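Local coordinates for peptide-binding protein (PDB 6SQX), which probably acts as a secreted cysteine peptidase of the NlpC/P60 family, a D,L-endopeptidase that cleaves the peptidoglycan of potentially competing bacteria, at residues A[97-100]-A[101-105]; A[113-116]-A[117-120]; A[210-213]-A[214-217]. All coordinates share one frame; numbering follows the deposited sequence.

In the fold
Contacts 1 and 2 are neighbours, their centres about 10 Å apart: contact 1 is the C-terminal end of helix 90-102, and contact 2 is the turn that leads into helix 118-126. They touch directly, since Lys102 NZ lies 2.7 Å from Asn120 OD1, a probable hydrogen bond, and Val119 packs on Ile98, Tyr101 and Lys102. Contact 3, the turn between strands 206-211 and 215-217 of the SH3-like sheet, lies about 26 Å from both, centre to centre, with nearest atoms about 12 Å from contact 1 and about 14 Å from contact 2. The ethanediols at contact 1 probably come from the crystallisation liquor.

Contact 1: residues A[97-100]-A[101-105]; sequences TIRY and YKERS. With EDO (1,2-ethanediol), chain H; EDO (1,2-ethanediol), chain U; EDO (1,2-ethanediol), chain I.
Arg104 folds back over Tyr100 and can be followed from its root. With CG anti to the carbonyl carbon (chi1 -81°) and the chain extended to NE, CB and CG pass beside Tyr100 O, and CD reaches the ring, 3.5 Å from Tyr100 CE2. NE lies over Tyr100 CZ, and Arg104 CZ stands 3.5 Å from the ring centroid of Tyr100. The guanidinium lies flat on this face, planes 10° apart, a stack that is also a cation-pi contact. NH2 ends above CE1, while NH1 turns to Tyr100 O at 2.9 Å, using a lone pair in the carbonyl plane. This bond helps fix the rotation of the guanidinium on the ring. Tyr100 OH is hydrogen-bonded to an ethanediol O1 at 2.7 Å.

The ring edge of Tyr100 meets Tyr101 in a T-shaped pair: CD2 sits over the face of Tyr101, centroids 5.0 Å apart. Alongside, Thr97 CG2 touches Tyr101 CE2, and Phe160 also meets this ring. Glu103 OE2 rests against Arg99 CG, while the guanidinium of Arg99 makes its salt bridge with Asp96.

Lys102 N bonds to Ile98 O at 2.9 Å, and Glu103 N to Arg99 O follows. Arg104 NH1 takes the next carbonyl, Tyr100 O, in the last turn of alpha-helix 90-102, its guanidinium stacked on the same residue's ring.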
# COMPACT_ATOMS: atom_id res chain seq x y z
N THR A 97 14.22 13.35 8.22
CA THR A 97 13.09 13.89 7.46
C THR A 97 13.04 15.41 7.57
O THR A 97 12.85 16.11 6.57
CB THR A 97 11.79 13.24 7.95
OG1 THR A 97 11.90 11.82 7.81
CG2 THR A 97 10.58 13.74 7.15
N ILE A 98 13.24 15.93 8.79
CA ILE A 98 13.30 17.38 8.96
C ILE A 98 14.39 17.96 8.06
O ILE A 98 14.16 18.93 7.34
CB ILE A 98 13.56 17.73 10.44
CG1 ILE A 98 12.35 17.40 11.29
CG2 ILE A 98 13.85 19.22 10.58
CD1 ILE A 98 12.63 17.49 12.78
N ARG A 99 15.60 17.39 8.14
CA ARG A 99 16.72 17.90 7.35
C ARG A 99 16.41 17.86 5.86
O ARG A 99 16.78 18.78 5.11
CB ARG A 99 17.98 17.09 7.67
CG ARG A 99 19.27 17.65 7.10
CD ARG A 99 20.51 16.93 7.66
NE ARG A 99 20.55 15.52 7.31
CZ ARG A 99 20.27 14.52 8.14
NH1 ARG A 99 20.33 13.27 7.71
NH2 ARG A 99 19.94 14.76 9.41
N TYR A 100 15.75 16.79 5.40
CA TYR A 100 15.47 16.64 3.98
C TYR A 100 14.62 17.80 3.47
O TYR A 100 14.89 18.33 2.38
CB TYR A 100 14.74 15.32 3.75
CG TYR A 100 14.52 15.01 2.31
CD1 TYR A 100 15.45 14.29 1.57
CD2 TYR A 100 13.35 15.41 1.67
CE1 TYR A 100 15.23 13.99 0.23
CE2 TYR A 100 13.13 15.13 0.33
CZ TYR A 100 14.06 14.41 -0.39
OH TYR A 100 13.81 14.15 -1.72
N TYR A 101 13.59 18.20 4.22
CA TYR A 101 12.71 19.27 3.76
C TYR A 101 13.23 20.66 4.08
O TYR A 101 12.90 21.62 3.36
CB TYR A 101 11.29 19.05 4.27
CG TYR A 101 10.71 17.85 3.59
CD1 TYR A 101 10.37 17.91 2.23
CD2 TYR A 101 10.52 16.63 4.26
CE1 TYR A 101 9.86 16.81 1.57
CE2 TYR A 101 9.99 15.50 3.60
CZ TYR A 101 9.67 15.61 2.24
OH TYR A 101 9.18 14.51 1.58
N LYS A 102 14.06 20.81 5.13
CA LYS A 102 14.67 22.10 5.38
C LYS A 102 15.55 22.52 4.20
O LYS A 102 15.61 23.70 3.87
CB LYS A 102 15.49 22.08 6.66
CG LYS A 102 14.69 22.37 7.93
CD LYS A 102 15.58 23.02 8.99
CE LYS A 102 15.08 22.79 10.42
NZ LYS A 102 13.73 23.36 10.70
N GLU A 103 16.17 21.56 3.54
CA GLU A 103 17.13 21.77 2.47
C GLU A 103 16.49 21.96 1.10
O GLU A 103 17.22 22.10 0.11
CB GLU A 103 18.10 20.58 2.40
CG GLU A 103 19.03 20.47 3.61
CD GLU A 103 19.94 19.27 3.55
OE1 GLU A 103 19.78 18.43 2.62
OE2 GLU A 103 20.82 19.15 4.44
N ARG A 104 15.15 21.95 1.00
CA ARG A 104 14.50 21.96 -0.31
C ARG A 104 13.46 23.05 -0.42
O ARG A 104 12.92 23.55 0.57
CB ARG A 104 13.84 20.62 -0.62
CG ARG A 104 14.82 19.61 -1.12
CD ARG A 104 14.22 18.20 -1.08
NE ARG A 104 15.16 17.25 -1.66
CZ ARG A 104 16.24 16.80 -1.03
NH1 ARG A 104 16.52 17.23 0.19
NH2 ARG A 104 17.05 15.92 -1.63
N SER A 105 13.21 23.43 -1.68
CA SER A 105 12.12 24.31 -2.07
C SER A 105 11.09 23.48 -2.83
O SER A 105 11.43 22.52 -3.54
CB SER A 105 12.62 25.41 -3.01
OG SER A 105 13.70 26.11 -2.44
C1 EDO H . 10.84 15.22 -3.12
O1 EDO H . 12.11 15.88 -2.93
C2 EDO H . 10.97 14.11 -4.15
O2 EDO H . 11.43 14.70 -5.39
C1 EDO U . 9.74 10.66 -0.69
O1 EDO U . 9.57 9.64 -1.67
C2 EDO U . 10.88 11.59 -1.09
O2 EDO U . 11.33 12.27 0.09
C1 EDO I . 10.31 8.69 7.79
O1 EDO I . 9.84 9.98 7.37
C2 EDO I . 9.09 7.81 8.02
O2 EDO I . 8.08 8.63 8.61

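Contact 2: residues A[113-116]-A[117-120]; sequences PHTS and NWVN
His114 and Trp118 carry the aromatic part of this contact, their rings laid face to face. The His114 ring and the six-membered ring of Trp118 have centroids 3.8 Å apart and planes inclined by 13°. The closest approach is made by His114 ND1, which stands 3.4 Å from Trp118 CD2, an atom shared by the two indole rings; CE1 reaches onward over CE3, and NE2 lies toward CZ2. The root of the histidine adds a CH-pi contact, with CB over the five-membered ring, 4.0 Å from its centroid. Trp118 holds CG between its backbone N and carbonyl carbon (chi1 84°), a rotamer that turns the indole toward the imidazole of His114. On the other indole face, toward the rim, lies Val119 CG2. Trp118 NE1 is buried here without a polar partner, whereas His114 NE2 is bound to Ala159 O, which helps set the tilt of the imidazole.

The polar contacts lie along the turn. Thr115 OG1 gives its proton to Asn117 OD1 at 3.2 Å, approaching almost end-on to the amide carbonyl, and the same hydroxyl oxygen touches Trp118 CB. Residues 115 to 118 form a type I beta turn, closed by a weak bond from Trp118 N to Thr115 O at 3.3 Å. A water bridges Ser116 O and Val119 N, donating to the carbonyl oxygen and accepting from the amide at 3.0 Å.

The turn leads from the loop after helix 90-102 into helix 118-126, which packs against helix 90-102, while Asp158 and Phe160 lie against His114.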
# COMPACT_ATOMS: atom_id res chain seq x y z
N PRO A 113 4.41 28.41 -3.76
CA PRO A 113 5.75 28.13 -3.24
C PRO A 113 5.73 28.14 -1.72
O PRO A 113 5.10 28.99 -1.08
CB PRO A 113 6.60 29.28 -3.78
CG PRO A 113 5.81 29.91 -4.87
CD PRO A 113 4.36 29.61 -4.62
N HIS A 114 6.44 27.18 -1.13
CA HIS A 114 6.65 27.20 0.31
C HIS A 114 7.50 28.40 0.71
O HIS A 114 8.46 28.78 0.03
CB HIS A 114 7.34 25.93 0.76
CG HIS A 114 6.40 24.79 0.98
ND1 HIS A 114 5.39 24.83 1.93
CD2 HIS A 114 6.31 23.57 0.39
CE1 HIS A 114 4.72 23.70 1.90
NE2 HIS A 114 5.24 22.92 0.97
N THR A 115 7.15 28.98 1.85
CA THR A 115 8.03 29.95 2.48
C THR A 115 9.36 29.29 2.84
O THR A 115 9.45 28.08 3.05
CB THR A 115 7.36 30.49 3.75
OG1 THR A 115 7.22 29.42 4.69
CG2 THR A 115 5.97 31.02 3.41
N SER A 116 10.42 30.11 2.89
CA SER A 116 11.77 29.60 3.08
C SER A 116 11.95 28.90 4.43
O SER A 116 12.84 28.05 4.56
CB SER A 116 12.77 30.75 2.96
OG SER A 116 12.34 31.83 3.76
N ASN A 117 11.14 29.24 5.43
CA ASN A 117 11.29 28.72 6.78
C ASN A 117 10.16 27.78 7.20
O ASN A 117 9.95 27.57 8.40
CB ASN A 117 11.36 29.89 7.75
CG ASN A 117 10.03 30.63 7.82
OD1 ASN A 117 9.18 30.51 6.92
ND2 ASN A 117 9.84 31.40 8.90
N TRP A 118 9.40 27.23 6.24
CA TRP A 118 8.14 26.58 6.61
C TRP A 118 8.33 25.33 7.46
O TRP A 118 7.43 24.98 8.22
CB TRP A 118 7.31 26.28 5.36
CG TRP A 118 7.68 25.02 4.72
CD1 TRP A 118 8.79 24.78 3.96
CD2 TRP A 118 6.94 23.78 4.76
NE1 TRP A 118 8.78 23.47 3.52
CE2 TRP A 118 7.66 22.84 4.01
CE3 TRP A 118 5.72 23.40 5.35
CZ2 TRP A 118 7.22 21.52 3.84
CZ3 TRP A 118 5.28 22.09 5.16
CH2 TRP A 118 6.03 21.16 4.43
N VAL A 119 9.49 24.66 7.38
CA VAL A 119 9.74 23.49 8.21
C VAL A 119 9.96 23.87 9.67
O VAL A 119 9.74 23.04 10.57
CB VAL A 119 10.91 22.67 7.62
CG1 VAL A 119 11.13 21.38 8.39
CG2 VAL A 119 10.66 22.37 6.14
N ASN A 120 10.39 25.11 9.94
CA ASN A 120 10.75 25.47 11.30
C ASN A 120 9.59 25.27 12.27
O ASN A 120 9.77 24.70 13.35
CB ASN A 120 11.28 26.91 11.37
CG ASN A 120 12.63 27.03 10.72
OD1 ASN A 120 13.21 26.02 10.31
ND2 ASN A 120 13.15 28.25 10.63
O HOH W 1 12.10 25.37 6.09

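Contact 3: residues A[210-213]-A[214-217]; sequences VPTS and SIAN
Pro211 O is gripped twice by Ser214, by its backbone amide and, in the conformer given here, by its hydroxyl, each at 2.9 Å. In that conformer OG donates within the carbonyl plane, whereas the amide N comes from above it, 55° out of the plane, and the two donors therefore approach the oxygen from different directions. This copy of Ser214 places OG between its own N and carbonyl carbon (chi1 83°), which turns the hydroxyl back toward Pro211 and brings it against Val210 CG2, 3.5 Å away. A second turn bond follows, Ile215 N to Thr212 O at 3.2 Å, again with the donor well above the carbonyl plane. Together the two i to i+3 backbone bonds close a short 3-10 turn.

The apolar side is formed by Val210 and Ile215, which meet across the turn through CG2 and CG2 at 3.7 Å. The other branch of Ile215 bends round so that CD1 lies 3.5 Å from Thr212 O. Lys271 NZ makes a weak hydrogen bond to this carbonyl oxygen and a further bond to Ile215 O. Thr212 OG1 is held by Lys196 O and Thr199 OG1.

The turn joins strands 206-211 and 215-217, the outermost strands of a five-stranded antiparallel sheet in the SH3-like domain. Val210 packs on Ala149, Val151 and Ile201, and Ile215 on Ile187 and Leu189 of strand 186-192.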
# COMPACT_ATOMS: atom_id res chain seq x y z
N VAL A 210 -0.00 10.94 12.39
CA VAL A 210 -1.44 10.93 12.08
C VAL A 210 -2.12 11.88 13.06
O VAL A 210 -1.57 12.17 14.13
CB VAL A 210 -2.06 9.53 12.25
CG1 VAL A 210 -1.48 8.53 11.21
CG2 VAL A 210 -1.88 9.05 13.71
N PRO A 211 -3.32 12.34 12.75
CA PRO A 211 -4.06 13.15 13.72
C PRO A 211 -4.27 12.37 15.00
O PRO A 211 -4.60 11.18 14.98
CB PRO A 211 -5.40 13.40 13.02
CG PRO A 211 -5.05 13.27 11.54
CD PRO A 211 -4.07 12.15 11.49
N THR A 212 -4.07 13.05 16.13
CA THR A 212 -4.27 12.38 17.41
C THR A 212 -5.69 11.82 17.54
O THR A 212 -5.88 10.74 18.12
CB THR A 212 -3.93 13.34 18.54
OG1 THR A 212 -2.55 13.70 18.41
CG2 THR A 212 -4.21 12.72 19.94
N SER A 213 -6.68 12.49 16.96
CA SER A 213 -8.05 12.00 17.04
C SER A 213 -8.25 10.69 16.28
O SER A 213 -9.31 10.06 16.43
CB SER A 213 -9.01 13.07 16.51
OG SER A 213 -8.69 13.39 15.16
N SER A 214 -7.31 10.28 15.45
CA SER A 214 -7.48 9.06 14.66
C SER A 214 -6.95 7.82 15.36
O SER A 214 -7.10 6.71 14.83
CB SER A 214 -6.80 9.21 13.29
OG SER A 214 -5.41 8.94 13.37
N ILE A 215 -6.35 7.97 16.54
CA ILE A 215 -5.76 6.85 17.25
C ILE A 215 -6.17 6.85 18.72
O ILE A 215 -6.66 7.85 19.25
CB ILE A 215 -4.20 6.83 17.10
CG1 ILE A 215 -3.51 8.16 17.48
CG2 ILE A 215 -3.85 6.57 15.62
CD1 ILE A 215 -3.38 8.42 18.95
N ALA A 216 -6.00 5.69 19.36
CA ALA A 216 -6.30 5.56 20.78
C ALA A 216 -5.39 4.47 21.34
O ALA A 216 -4.98 3.57 20.62
CB ALA A 216 -7.77 5.16 20.97
N ASN A 217 -5.04 4.57 22.63
CA ASN A 217 -4.28 3.45 23.19
C ASN A 217 -5.22 2.33 23.59
O ASN A 217 -6.44 2.48 23.65
CB ASN A 217 -3.32 3.85 24.33
CG ASN A 217 -4.03 4.25 25.58
OD1 ASN A 217 -5.01 5.00 25.56
ND2 ASN A 217 -3.49 3.79 26.73